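Local coordinates for protein chorismate mutase (Burkholderia thailandensis, PDB 6CNZ) that probably catalyses the rearrangement of chorismate to prephenate, the step that leads toward phenylalanine and tyrosine, as other type II chorismate mutases do, at residues 28-33 and 112-117; 43-48 and 82-87; 56-61 and 121-126; 37-42 and 93-98. One frame throughout, in Å; residues are numbered along the deposited sequence.

Overall arrangement
The four contacts run through an all-helical chain of seven helices. Contacts 1, 2 and 4 are nested along the sequence: 43-48/82-87 lies within the loop closed by 37-42/93-98, and that within the loop closed by 28-33/112-117. Contact 3 crosses all of them. Contacts 2 and 4 share helix 69-96, contacts 1 and 4 share helix 31-41, and contacts 1 and 3 share helix 107-129. Contacts 1 and 2 have centres about 12 Å apart and touch, whereas contacts 3 and 4, about 31 Å apart between centres, lie on opposite sides of the chain's centre. Contacts 1, 3 and 4 join helix to helix; contact 2 fastens the connection between helices 31-41 and 48-64 onto helix 69-96.

Contact 1 (28-33 and 112-117); sequences LALAEP and RPQLDR. With NO3 (nitrate ion), chain H.
Leu30 reaches from the break between helix 15-29 and helix 31-41 to Gln114 and Leu115 on helix 107-129, joining two parts of the all-helical AroQ fold of type II chorismate mutases. Arg112, three residues before Leu115, turns its long side chain to a nitrate ion instead, probably one from the crystallisation liquor. A bend at chi3 (-67°) directs the guanidinium so that NE and NH2 both donate to nitrate O3, the NE bond being 3.0 Å long and the NH2 bond 2.9 Å; the nitrate nitrogen lies in the guanidinium plane at its edge, and a weak bond from NH2 to O1 adds to the grip. Such an edge, with its adjacent N-H groups, is well shaped to hold a flat anion. Pro113 has no N-H to give the preceding turn, and the helix kinks there. Gln114 lays its extended chain obliquely across the leucine: its CB is 3.6 Å from Leu30 CD1, while its OE1 is 3.5 Å from Leu30 CD2. Its NE2 turns back to the carbonyl of Ser110, so the polar end is held by its own helix while the aliphatic part packs. Leu115 and Leu30 lie alongside each other, pointing opposite ways, with Leu115 CD2 3.8 Å from Leu30 CD1. The other branch of Leu115 points to the nitrate, CD1 lying 3.9 Å from nitrate O2.

Contact 2 (43-48 and 82-87); sequences KPISDP and ASKQLQ
Ile45 drops from the connection between helix 31-41 and helix 48-64 onto Lys84 and Gln87 of helix 69-96, a loop-on-helix contact within the AroQ fold. Its branches divide the work. CG2 lies 3.6 Å from Lys84 CG and 3.7 Å from Gln87 OE1, while CD1 reaches on to the helix backbone, 3.7 Å from Gln87 C. A beta-branched residue suits this spot, since it spreads carbon over two side chains one turn apart. Lys84 contributes its aliphatic stem, and the turn at chi3 (74°) sends its ammonium end alongside Ser46, with NZ 3.9 Å from Ser46 CB.

The next shell fixes these groups. Lys38 NZ donates to Ile45 O and, weakly, to Gln87 OE1, clipping loop and helix together. Lys84 NZ has a long, weak ion pair with Glu51, which also accepts from Asp47 N. Asp47, an N-cap, holds a backbone N of the first turn of helix 48-64 and pairs with Arg50. Within the helix, the Gln87 amide is kept from rotating by its own preceding turn: NE2 donates in the amide plane to Ser83 OG at 2.7 Å, with an N-H...O angle of 141°.

Contact 3 (56-61 and 121-126); sequences TDVEKR and SLIAAL
Ile123 of helix 107-129 presses a single methyl, CD1, against Arg61 and Val58 on helix 48-64, and this apolar touch carries the whole contact. The closest approach is from CD1 to Arg61 CB, a snug 3.4 Å, with Arg61 CD standing 4.1 Å from the same methyl. With chi2 near -170° the isoleucine is extended, so its tip meets the foot of the arginine, and the two side chains cross at about a right angle. One turn back, Val58 lends both backbone and side chain: Ile123 CD1 is 3.9 Å from Val58 O and 4.4 Å from Val58 CG1. An isoleucine suits the place because its longer branch can span the gap between two helices.

The charged group in the contact is Arg61. Its NE forms a salt bridge with Asp57 OD2 at 2.9 Å, four residues earlier on the same helix, and Asp57 OD1 sits in the guanidinium plane at its edge. That pairing holds the charged end beside its own helix and leaves the aliphatic stem for Ile123.

Val58 and Ile123 are buried, and packing continues around them: Val58 and Leu122 both touch Phe76 of helix 69-96, and Ala124 and Ala125 pack on Leu152 of the second subunit. The contact joins helix 48-64 to helix 107-129 within the all-helical AroQ fold of type II chorismate mutases, close to the subunit interface.

Contact 4 (37-42 and 93-98); sequences WKWINR and TWRATH
Trp39 and Trp94 meet edge-to-face where helix 31-41 and helix 69-96 approach their C-terminal ends. The edge of Trp94 points at the face of Trp39: the six-membered ring of Trp94 and the five-membered ring of Trp39 have centroids 5.4 Å apart, with planes at 68°. Trp39 is brought there by CG lying anti to its backbone N (chi1 178°), and Phe91 also meets it edge-to-face.

A CH-pi contact accompanies the stack. Trp94 CB sits over the six-membered ring of Trp39, 3.6 Å from its centroid and 11° off the normal. A broad indole suits this place, since one face receives both a neighbouring ring edge and a methylene.

Further contact comes from Arg95. At the edge, in the plane of the Trp39 ring, Arg95 CG lies 3.8 Å from Trp39 CH2, and Arg95 N is 3.6 Å from that same Trp39 CH2.

Hydrogen bonds within the first segment finish helix 31-41. Asn41 ND2 donates to Trp37 O at 2.7 Å while lying over the Trp37 ring, and Arg42, whose positive phi ends the helix, gives NH1 to Ile40 O at 2.8 Å. Paired tryptophans thus join two helix ends at the periphery of the AroQ helical fold.

Contact 1 (28-33 and 112-117)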
loop_
_atom_site.group_PDB
_atom_site.type_symbol
_atom_site.label_atom_id
_atom_site.label_comp_id
_atom_site.label_asym_id
_atom_site.label_seq_id
_atom_site.Cartn_x
_atom_site.Cartn_y
_atom_site.Cartn_z
ATOM N N LEU A 28 -1.824 -7.527 2.309
ATOM C CA LEU A 28 -1.060 -8.437 3.157
ATOM C C LEU A 28 -0.342 -7.698 4.278
ATOM O O LEU A 28 -0.160 -8.253 5.362
ATOM C CB LEU A 28 -0.053 -9.212 2.301
ATOM C CG LEU A 28 0.709 -10.357 2.947
ATOM C CD1 LEU A 28 -0.267 -11.330 3.649
ATOM C CD2 LEU A 28 1.594 -11.085 1.900
ATOM N N ALA A 29 0.081 -6.455 4.043
ATOM C CA ALA A 29 0.786 -5.726 5.080
ATOM C C ALA A 29 -0.112 -5.394 6.269
ATOM O O ALA A 29 0.397 -5.166 7.370
ATOM C CB ALA A 29 1.388 -4.437 4.510
ATOM N N LEU A 30 -1.424 -5.339 6.066
ATOM C CA LEU A 30 -2.344 -5.110 7.171
ATOM C C LEU A 30 -2.510 -6.351 8.050
ATOM O O LEU A 30 -3.190 -6.276 9.076
ATOM C CB LEU A 30 -3.695 -4.639 6.627
ATOM C CG LEU A 30 -3.726 -3.268 5.941
ATOM C CD1 LEU A 30 -4.981 -3.111 5.086
ATOM C CD2 LEU A 30 -3.672 -2.158 6.981
ATOM N N ALA A 31 -1.889 -7.480 7.687
ATOM C CA ALA A 31 -1.944 -8.655 8.553
ATOM C C ALA A 31 -1.129 -8.457 9.827
ATOM O O ALA A 31 -1.452 -9.048 10.865
ATOM C CB ALA A 31 -1.476 -9.909 7.792
ATOM N N GLU A 32 -0.084 -7.629 9.780
ATOM C CA GLU A 32 0.667 -7.346 10.999
ATOM C C GLU A 32 -0.211 -6.671 12.048
ATOM O O GLU A 32 -0.273 -7.173 13.181
ATOM C CB GLU A 32 1.926 -6.517 10.662
ATOM C CG GLU A 32 2.970 -6.406 11.807
ATOM C CD GLU A 32 2.568 -5.469 12.955
ATOM O OE1 GLU A 32 1.749 -4.541 12.757
ATOM O OE2 GLU A 32 3.090 -5.653 14.074
ATOM N N PRO A 33 -0.908 -5.559 11.764
ATOM C CA PRO A 33 -1.781 -4.995 12.806
ATOM C C PRO A 33 -2.966 -5.888 13.165
ATOM O O PRO A 33 -3.429 -5.839 14.310
ATOM C CB PRO A 33 -2.234 -3.647 12.218
ATOM C CG PRO A 33 -1.986 -3.720 10.763
ATOM C CD PRO A 33 -0.757 -4.617 10.631
ATOM N N ARG A 112 -9.663 -2.798 9.972
ATOM C CA ARG A 112 -10.668 -3.390 9.089
ATOM C C ARG A 112 -11.220 -2.447 8.016
ATOM O O ARG A 112 -11.516 -2.936 6.912
ATOM C CB ARG A 112 -11.813 -3.968 9.928
ATOM C CG ARG A 112 -12.841 -4.715 9.105
ATOM C CD ARG A 112 -13.720 -5.564 9.996
ATOM N NE ARG A 112 -12.981 -6.663 10.617
ATOM C CZ ARG A 112 -13.181 -7.084 11.865
ATOM N NH1 ARG A 112 -14.089 -6.488 12.645
ATOM N NH2 ARG A 112 -12.469 -8.100 12.338
ATOM N N PRO A 113 -11.400 -1.140 8.245
ATOM C CA PRO A 113 -11.796 -0.277 7.117
ATOM C C PRO A 113 -10.785 -0.274 5.983
ATOM O O PRO A 113 -11.176 -0.184 4.814
ATOM C CB PRO A 113 -11.928 1.106 7.765
ATOM C CG PRO A 113 -12.224 0.827 9.188
ATOM C CD PRO A 113 -11.415 -0.398 9.518
ATOM N N GLN A 114 -9.491 -0.365 6.294
ATOM C CA GLN A 114 -8.487 -0.429 5.238
ATOM C C GLN A 114 -8.591 -1.747 4.472
ATOM O O GLN A 114 -8.465 -1.783 3.239
ATOM C CB GLN A 114 -7.089 -0.267 5.843
ATOM C CG GLN A 114 -6.808 1.085 6.518
ATOM C CD GLN A 114 -5.441 1.107 7.214
ATOM O OE1 GLN A 114 -4.409 1.289 6.569
ATOM N NE2 GLN A 114 -5.435 0.901 8.528
ATOM N N LEU A 115 -8.815 -2.840 5.195
ATOM C CA LEU A 115 -9.027 -4.127 4.549
ATOM C C LEU A 115 -10.248 -4.097 3.646
ATOM O O LEU A 115 -10.225 -4.658 2.542
ATOM C CB LEU A 115 -9.171 -5.208 5.611
ATOM C CG LEU A 115 -7.890 -5.646 6.311
ATOM C CD1 LEU A 115 -8.237 -6.566 7.485
ATOM C CD2 LEU A 115 -6.940 -6.347 5.297
ATOM N N ASP A 116 -11.332 -3.441 4.097
ATOM C CA ASP A 116 -12.566 -3.455 3.323
ATOM C C ASP A 116 -12.422 -2.656 2.030
ATOM O O ASP A 116 -12.891 -3.096 0.978
ATOM C CB ASP A 116 -13.738 -2.932 4.166
ATOM C CG ASP A 116 -14.127 -3.888 5.310
ATOM O OD1 ASP A 116 -13.781 -5.094 5.260
ATOM O OD2 ASP A 116 -14.796 -3.427 6.262
ATOM N N ARG A 117 -11.781 -1.483 2.079
ATOM C CA ARG A 117 -11.506 -0.754 0.840
ATOM C C ARG A 117 -10.728 -1.610 -0.158
ATOM O O ARG A 117 -10.950 -1.521 -1.368
ATOM C CB ARG A 117 -10.719 0.525 1.119
ATOM C CG ARG A 117 -11.471 1.622 1.837
ATOM C CD ARG A 117 -10.706 2.923 1.692
ATOM N NE ARG A 117 -10.614 3.297 0.283
ATOM C CZ ARG A 117 -11.231 4.342 -0.259
ATOM N NH1 ARG A 117 -11.971 5.153 0.490
ATOM N NH2 ARG A 117 -11.095 4.582 -1.555
HETATM N N NO3 H . -10.041 -9.592 10.199
HETATM O O1 NO3 H . -10.122 -10.219 11.297
HETATM O O2 NO3 H . -9.145 -9.922 9.357
HETATM O O3 NO3 H . -10.855 -8.655 9.939
#

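Contact 2 (43-48 and 82-87)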
loop_
_atom_site.group_PDB
_atom_site.type_symbol
_atom_site.label_atom_id
_atom_site.label_comp_id
_atom_site.label_asym_id
_atom_site.label_seq_id
_atom_site.Cartn_x
_atom_site.Cartn_y
_atom_site.Cartn_z
ATOM N N LYS A 43 -7.598 -13.341 20.368
ATOM C CA LYS A 43 -8.615 -13.834 19.446
ATOM C C LYS A 43 -7.965 -14.757 18.420
ATOM O O LYS A 43 -6.818 -14.530 18.030
ATOM C CB LYS A 43 -9.317 -12.675 18.734
ATOM C CG LYS A 43 -10.436 -11.997 19.569
ATOM C CD LYS A 43 -11.763 -12.697 19.372
ATOM C CE LYS A 43 -12.906 -11.913 19.977
ATOM N NZ LYS A 43 -12.966 -10.533 19.428
ATOM N N PRO A 44 -8.638 -15.817 17.983
ATOM C CA PRO A 44 -7.992 -16.756 17.050
ATOM C C PRO A 44 -7.728 -16.141 15.683
ATOM O O PRO A 44 -8.516 -15.347 15.159
ATOM C CB PRO A 44 -8.997 -17.909 16.947
ATOM C CG PRO A 44 -10.327 -17.292 17.373
ATOM C CD PRO A 44 -9.961 -16.290 18.430
ATOM N N ILE A 45 -6.599 -16.546 15.092
ATOM C CA ILE A 45 -6.260 -16.095 13.747
ATOM C C ILE A 45 -7.343 -16.507 12.762
ATOM O O ILE A 45 -7.751 -15.724 11.894
ATOM C CB ILE A 45 -4.873 -16.636 13.352
ATOM C CG1 ILE A 45 -3.800 -15.864 14.125
ATOM C CG2 ILE A 45 -4.641 -16.538 11.839
ATOM C CD1 ILE A 45 -2.419 -16.444 14.014
ATOM N N SER A 46 -7.864 -17.720 12.914
ATOM C CA SER A 46 -8.904 -18.211 12.031
ATOM C C SER A 46 -10.261 -17.725 12.520
ATOM O O SER A 46 -10.585 -17.847 13.707
ATOM C CB SER A 46 -8.852 -19.739 11.964
ATOM O OG SER A 46 -10.089 -20.291 11.565
ATOM N N ASP A 47 -11.064 -17.198 11.599
ATOM C CA ASP A 47 -12.395 -16.676 11.910
ATOM C C ASP A 47 -13.370 -17.144 10.838
ATOM O O ASP A 47 -13.762 -16.373 9.956
ATOM C CB ASP A 47 -12.357 -15.150 12.015
ATOM C CG ASP A 47 -13.649 -14.562 12.546
ATOM O OD1 ASP A 47 -14.670 -15.292 12.627
ATOM O OD2 ASP A 47 -13.626 -13.360 12.890
ATOM N N PRO A 48 -13.814 -18.404 10.914
ATOM C CA PRO A 48 -14.618 -19.015 9.824
ATOM C C PRO A 48 -15.815 -18.173 9.409
ATOM O O PRO A 48 -16.023 -17.963 8.204
ATOM C CB PRO A 48 -15.065 -20.362 10.419
ATOM C CG PRO A 48 -14.052 -20.675 11.464
ATOM C CD PRO A 48 -13.555 -19.355 12.014
ATOM N N ALA A 82 -3.017 -16.322 2.795
ATOM C CA ALA A 82 -1.776 -15.558 2.915
ATOM C C ALA A 82 -1.762 -14.728 4.191
ATOM O O ALA A 82 -0.737 -14.651 4.887
ATOM C CB ALA A 82 -1.606 -14.650 1.694
ATOM N N SER A 83 -2.893 -14.097 4.508
ATOM C CA SER A 83 -2.997 -13.333 5.748
ATOM C C SER A 83 -2.757 -14.234 6.958
ATOM O O SER A 83 -1.933 -13.926 7.829
ATOM C CB SER A 83 -4.375 -12.663 5.822
ATOM O OG SER A 83 -4.535 -11.934 7.022
ATOM N N LYS A 84 -3.436 -15.381 7.004
ATOM C CA LYS A 84 -3.306 -16.259 8.167
ATOM C C LYS A 84 -1.895 -16.827 8.279
ATOM O O LYS A 84 -1.362 -16.971 9.383
ATOM C CB LYS A 84 -4.344 -17.386 8.086
ATOM C CG LYS A 84 -5.750 -16.918 8.412
ATOM C CD LYS A 84 -6.821 -17.857 7.866
ATOM C CE LYS A 84 -6.923 -19.149 8.647
ATOM N NZ LYS A 84 -8.107 -19.951 8.183
ATOM N N GLN A 85 -1.287 -17.180 7.146
ATOM C CA GLN A 85 0.103 -17.609 7.140
ATOM C C GLN A 85 1.003 -16.560 7.794
ATOM O O GLN A 85 1.807 -16.871 8.680
ATOM C CB GLN A 85 0.524 -17.873 5.691
ATOM C CG GLN A 85 1.872 -18.505 5.476
ATOM C CD GLN A 85 2.203 -18.543 3.995
ATOM O OE1 GLN A 85 1.314 -18.711 3.161
ATOM N NE2 GLN A 85 3.465 -18.325 3.658
ATOM N N LEU A 86 0.907 -15.316 7.338
ATOM C CA LEU A 86 1.713 -14.251 7.922
ATOM C C LEU A 86 1.414 -14.086 9.414
ATOM O O LEU A 86 2.334 -13.977 10.235
ATOM C CB LEU A 86 1.468 -12.931 7.169
ATOM C CG LEU A 86 2.323 -11.721 7.580
ATOM C CD1 LEU A 86 3.777 -12.130 7.800
ATOM C CD2 LEU A 86 2.263 -10.619 6.526
ATOM N N GLN A 87 0.129 -14.060 9.787
ATOM C CA GLN A 87 -0.226 -13.868 11.200
ATOM C C GLN A 87 0.337 -14.987 12.068
ATOM O O GLN A 87 0.827 -14.739 13.176
ATOM C CB GLN A 87 -1.750 -13.787 11.382
ATOM C CG GLN A 87 -2.449 -12.584 10.709
ATOM C CD GLN A 87 -3.978 -12.677 10.821
ATOM O OE1 GLN A 87 -4.512 -12.878 11.908
ATOM N NE2 GLN A 87 -4.674 -12.568 9.688
#

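Contact 3 (56-61 and 121-126)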
loop_
_atom_site.group_PDB
_atom_site.type_symbol
_atom_site.label_atom_id
_atom_site.label_comp_id
_atom_site.label_asym_id
_atom_site.label_seq_id
_atom_site.Cartn_x
_atom_site.Cartn_y
_atom_site.Cartn_z
ATOM N N THR A 56 -18.507 -14.615 0.396
ATOM C CA THR A 56 -19.838 -14.396 -0.164
ATOM C C THR A 56 -19.921 -13.017 -0.802
ATOM O O THR A 56 -20.355 -12.874 -1.951
ATOM C CB THR A 56 -20.904 -14.570 0.925
ATOM O OG1 THR A 56 -21.026 -15.961 1.258
ATOM C CG2 THR A 56 -22.261 -14.040 0.463
ATOM N N ASP A 57 -19.463 -11.992 -0.082
ATOM C CA ASP A 57 -19.451 -10.644 -0.638
ATOM C C ASP A 57 -18.584 -10.567 -1.896
ATOM O O ASP A 57 -18.942 -9.888 -2.865
ATOM C CB ASP A 57 -18.957 -9.652 0.416
ATOM C CG ASP A 57 -19.169 -8.210 0.003
ATOM O OD1 ASP A 57 -20.317 -7.856 -0.331
ATOM O OD2 ASP A 57 -18.202 -7.421 0.029
ATOM N N VAL A 58 -17.438 -11.248 -1.895
ATOM C CA VAL A 58 -16.560 -11.215 -3.068
ATOM C C VAL A 58 -17.273 -11.779 -4.286
ATOM O O VAL A 58 -17.136 -11.260 -5.402
ATOM C CB VAL A 58 -15.250 -11.972 -2.782
ATOM C CG1 VAL A 58 -14.586 -12.439 -4.094
ATOM C CG2 VAL A 58 -14.311 -11.090 -1.951
ATOM N N GLU A 59 -18.048 -12.849 -4.097
ATOM C CA GLU A 59 -18.739 -13.436 -5.236
ATOM C C GLU A 59 -19.769 -12.467 -5.801
ATOM O O GLU A 59 -19.891 -12.331 -7.024
ATOM C CB GLU A 59 -19.387 -14.764 -4.841
ATOM C CG GLU A 59 -18.401 -15.936 -4.800
ATOM C CD GLU A 59 -19.099 -17.285 -4.853
ATOM O OE1 GLU A 59 -18.937 -18.084 -3.904
ATOM O OE2 GLU A 59 -19.817 -17.539 -5.844
ATOM N N LYS A 60 -20.483 -11.751 -4.923
ATOM C CA LYS A 60 -21.486 -10.795 -5.388
ATOM C C LYS A 60 -20.837 -9.583 -6.060
ATOM O O LYS A 60 -21.331 -9.103 -7.086
ATOM C CB LYS A 60 -22.388 -10.367 -4.225
ATOM N N ARG A 61 -19.729 -9.078 -5.517
ATOM C CA ARG A 61 -19.057 -7.949 -6.163
ATOM C C ARG A 61 -18.430 -8.343 -7.499
ATOM O O ARG A 61 -18.424 -7.542 -8.444
ATOM C CB ARG A 61 -17.994 -7.367 -5.240
ATOM C CG ARG A 61 -18.543 -6.604 -4.062
ATOM C CD ARG A 61 -17.461 -6.345 -3.032
ATOM N NE ARG A 61 -17.926 -5.402 -2.020
ATOM C CZ ARG A 61 -17.389 -4.208 -1.794
ATOM N NH1 ARG A 61 -16.335 -3.805 -2.487
ATOM N NH2 ARG A 61 -17.902 -3.424 -0.857
ATOM N N SER A 121 -10.833 -2.599 -4.518
ATOM C CA SER A 121 -9.687 -2.322 -5.391
ATOM C C SER A 121 -9.124 -3.612 -5.978
ATOM O O SER A 121 -8.779 -3.666 -7.164
ATOM C CB SER A 121 -8.588 -1.580 -4.625
ATOM O OG SER A 121 -9.104 -0.453 -3.953
ATOM N N LEU A 122 -9.029 -4.654 -5.159
ATOM C CA LEU A 122 -8.539 -5.940 -5.640
ATOM C C LEU A 122 -9.477 -6.543 -6.670
ATOM O O LEU A 122 -9.021 -7.107 -7.674
ATOM C CB LEU A 122 -8.358 -6.893 -4.466
ATOM C CG LEU A 122 -7.081 -6.587 -3.686
ATOM C CD1 LEU A 122 -6.983 -7.481 -2.457
ATOM C CD2 LEU A 122 -5.869 -6.792 -4.592
ATOM N N ILE A 123 -10.790 -6.442 -6.446
ATOM C CA ILE A 123 -11.721 -7.007 -7.419
ATOM C C ILE A 123 -11.612 -6.268 -8.743
ATOM O O ILE A 123 -11.597 -6.887 -9.810
ATOM C CB ILE A 123 -13.160 -6.999 -6.875
ATOM C CG1 ILE A 123 -13.273 -8.019 -5.751
ATOM C CG2 ILE A 123 -14.158 -7.330 -7.975
ATOM C CD1 ILE A 123 -14.685 -8.266 -5.319
ATOM N N ALA A 124 -11.500 -4.939 -8.697
ATOM C CA ALA A 124 -11.314 -4.177 -9.928
ATOM C C ALA A 124 -9.958 -4.472 -10.568
ATOM O O ALA A 124 -9.845 -4.536 -11.800
ATOM C CB ALA A 124 -11.464 -2.683 -9.643
ATOM N N ALA A 125 -8.914 -4.652 -9.750
ATOM C CA ALA A 125 -7.607 -4.984 -10.304
ATOM C C ALA A 125 -7.615 -6.369 -10.940
ATOM O O ALA A 125 -7.018 -6.569 -12.000
ATOM C CB ALA A 125 -6.528 -4.909 -9.219
ATOM N N LEU A 126 -8.286 -7.333 -10.300
ATOM C CA LEU A 126 -8.385 -8.677 -10.861
ATOM C C LEU A 126 -9.113 -8.663 -12.200
ATOM O O LEU A 126 -8.732 -9.385 -13.132
ATOM C CB LEU A 126 -9.103 -9.593 -9.867
ATOM C CG LEU A 126 -8.888 -11.109 -9.940
ATOM C CD1 LEU A 126 -7.415 -11.471 -9.724
ATOM C CD2 LEU A 126 -9.758 -11.786 -8.893
#

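Contact 4 (37-42 and 93-98)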
loop_
_atom_site.group_PDB
_atom_site.type_symbol
_atom_site.label_atom_id
_atom_site.label_comp_id
_atom_site.label_asym_id
_atom_site.label_seq_id
_atom_site.Cartn_x
_atom_site.Cartn_y
_atom_site.Cartn_z
ATOM N N TRP A 37 -3.282 -6.939 17.035
ATOM C CA TRP A 37 -4.530 -6.832 17.795
ATOM C C TRP A 37 -4.961 -8.182 18.376
ATOM O O TRP A 37 -5.359 -8.267 19.548
ATOM C CB TRP A 37 -5.627 -6.254 16.903
ATOM C CG TRP A 37 -6.871 -5.946 17.643
ATOM C CD1 TRP A 37 -7.187 -4.763 18.268
ATOM C CD2 TRP A 37 -7.985 -6.827 17.861
ATOM N NE1 TRP A 37 -8.432 -4.857 18.841
ATOM C CE2 TRP A 37 -8.941 -6.110 18.612
ATOM C CE3 TRP A 37 -8.265 -8.147 17.496
ATOM C CZ2 TRP A 37 -10.162 -6.674 19.010
ATOM C CZ3 TRP A 37 -9.491 -8.710 17.890
ATOM C CH2 TRP A 37 -10.417 -7.972 18.637
ATOM N N LYS A 38 -4.875 -9.251 17.578
ATOM C CA LYS A 38 -5.272 -10.583 18.060
ATOM C C LYS A 38 -4.335 -11.111 19.142
ATOM O O LYS A 38 -4.780 -11.820 20.052
ATOM C CB LYS A 38 -5.334 -11.555 16.882
ATOM C CG LYS A 38 -6.498 -11.256 15.924
ATOM C CD LYS A 38 -6.555 -12.266 14.781
ATOM C CE LYS A 38 -7.911 -12.250 14.058
ATOM N NZ LYS A 38 -7.773 -12.746 12.647
ATOM N N TRP A 39 -3.045 -10.755 19.069
ATOM C CA TRP A 39 -2.078 -11.152 20.091
ATOM C C TRP A 39 -2.421 -10.550 21.449
ATOM O O TRP A 39 -2.286 -11.211 22.493
ATOM C CB TRP A 39 -0.674 -10.715 19.660
ATOM C CG TRP A 39 0.422 -11.022 20.663
ATOM C CD1 TRP A 39 0.931 -10.182 21.607
ATOM C CD2 TRP A 39 1.122 -12.268 20.813
ATOM N NE1 TRP A 39 1.924 -10.815 22.318
ATOM C CE2 TRP A 39 2.055 -12.099 21.854
ATOM C CE3 TRP A 39 1.073 -13.500 20.137
ATOM C CZ2 TRP A 39 2.923 -13.122 22.260
ATOM C CZ3 TRP A 39 1.942 -14.527 20.540
ATOM C CH2 TRP A 39 2.857 -14.324 21.587
ATOM N N ILE A 40 -2.852 -9.289 21.458
ATOM C CA ILE A 40 -3.243 -8.657 22.720
ATOM C C ILE A 40 -4.579 -9.214 23.206
ATOM O O ILE A 40 -4.750 -9.523 24.393
ATOM C CB ILE A 40 -3.282 -7.129 22.552
ATOM C CG1 ILE A 40 -1.867 -6.610 22.311
ATOM C CG2 ILE A 40 -3.955 -6.430 23.793
ATOM C CD1 ILE A 40 -1.802 -5.105 22.095
ATOM N N ASN A 41 -5.527 -9.389 22.299
ATOM C CA ASN A 41 -6.877 -9.759 22.673
ATOM C C ASN A 41 -7.102 -11.262 22.690
ATOM O O ASN A 41 -8.192 -11.699 23.068
ATOM C CB ASN A 41 -7.871 -9.088 21.730
ATOM C CG ASN A 41 -7.898 -7.586 21.908
ATOM O OD1 ASN A 41 -8.651 -7.071 22.737
ATOM N ND2 ASN A 41 -7.061 -6.866 21.135
ATOM N N ARG A 42 -6.096 -12.050 22.309
ATOM C CA ARG A 42 -6.182 -13.514 22.329
ATOM C C ARG A 42 -7.353 -14.009 21.486
ATOM O O ARG A 42 -8.054 -14.952 21.860
ATOM C CB ARG A 42 -6.286 -14.051 23.762
ATOM C CG ARG A 42 -4.961 -14.183 24.494
ATOM C CD ARG A 42 -4.350 -12.811 24.855
ATOM N NE ARG A 42 -3.314 -12.961 25.869
ATOM C CZ ARG A 42 -2.761 -11.966 26.551
ATOM N NH1 ARG A 42 -3.140 -10.706 26.340
ATOM N NH2 ARG A 42 -1.832 -12.250 27.452
ATOM N N THR A 93 6.937 -15.794 16.032
ATOM C CA THR A 93 8.020 -14.878 16.388
ATOM C C THR A 93 7.791 -14.261 17.760
ATOM O O THR A 93 8.704 -14.203 18.591
ATOM C CB THR A 93 8.125 -13.781 15.322
ATOM O OG1 THR A 93 8.410 -14.377 14.056
ATOM C CG2 THR A 93 9.214 -12.753 15.664
ATOM N N TRP A 94 6.573 -13.787 18.014
ATOM C CA TRP A 94 6.274 -13.154 19.293
ATOM C C TRP A 94 6.333 -14.145 20.455
ATOM O O TRP A 94 6.761 -13.770 21.551
ATOM C CB TRP A 94 4.914 -12.453 19.197
ATOM C CG TRP A 94 4.971 -11.334 18.192
ATOM C CD1 TRP A 94 6.104 -10.663 17.783
ATOM C CD2 TRP A 94 3.886 -10.787 17.430
ATOM N NE1 TRP A 94 5.788 -9.737 16.821
ATOM C CE2 TRP A 94 4.436 -9.776 16.592
ATOM C CE3 TRP A 94 2.502 -11.044 17.377
ATOM C CZ2 TRP A 94 3.650 -9.012 15.713
ATOM C CZ3 TRP A 94 1.716 -10.284 16.499
ATOM C CH2 TRP A 94 2.299 -9.277 15.679
ATOM N N ARG A 95 5.955 -15.413 20.236
ATOM C CA ARG A 95 6.100 -16.418 21.296
ATOM C C ARG A 95 7.556 -16.620 21.671
ATOM O O ARG A 95 7.869 -16.845 22.839
ATOM C CB ARG A 95 5.518 -17.768 20.874
ATOM C CG ARG A 95 4.018 -17.858 20.895
ATOM C CD ARG A 95 3.529 -19.270 20.538
ATOM N NE ARG A 95 2.142 -19.188 20.097
ATOM C CZ ARG A 95 1.718 -19.409 18.859
ATOM N NH1 ARG A 95 2.568 -19.788 17.908
ATOM N NH2 ARG A 95 0.426 -19.275 18.579
ATOM N N ALA A 96 8.462 -16.549 20.685
ATOM C CA ALA A 96 9.876 -16.826 20.939
ATOM C C ALA A 96 10.526 -15.746 21.788
ATOM O O ALA A 96 11.445 -16.033 22.557
ATOM C CB ALA A 96 10.635 -16.973 19.620
ATOM N N THR A 97 10.080 -14.501 21.654
ATOM C CA THR A 97 10.599 -13.427 22.472
ATOM C C THR A 97 9.411 -12.822 23.200
ATOM O O THR A 97 8.906 -13.407 24.167
ATOM C CB THR A 97 11.361 -12.401 21.619
ATOM O OG1 THR A 97 10.475 -11.827 20.649
ATOM C CG2 THR A 97 12.514 -13.066 20.898
ATOM N N HIS A 98 8.943 -11.667 22.765
ATOM C CA HIS A 98 7.767 -11.020 23.302
ATOM C C HIS A 98 7.044 -10.416 22.115
ATOM O O HIS A 98 7.570 -10.372 21.001
ATOM C CB HIS A 98 8.142 -9.948 24.318
ATOM C CG HIS A 98 9.130 -8.966 23.778
ATOM N ND1 HIS A 98 8.784 -7.997 22.860
ATOM C CD2 HIS A 98 10.462 -8.836 23.980
ATOM C CE1 HIS A 98 9.855 -7.290 22.545
ATOM N NE2 HIS A 98 10.887 -7.780 23.208
#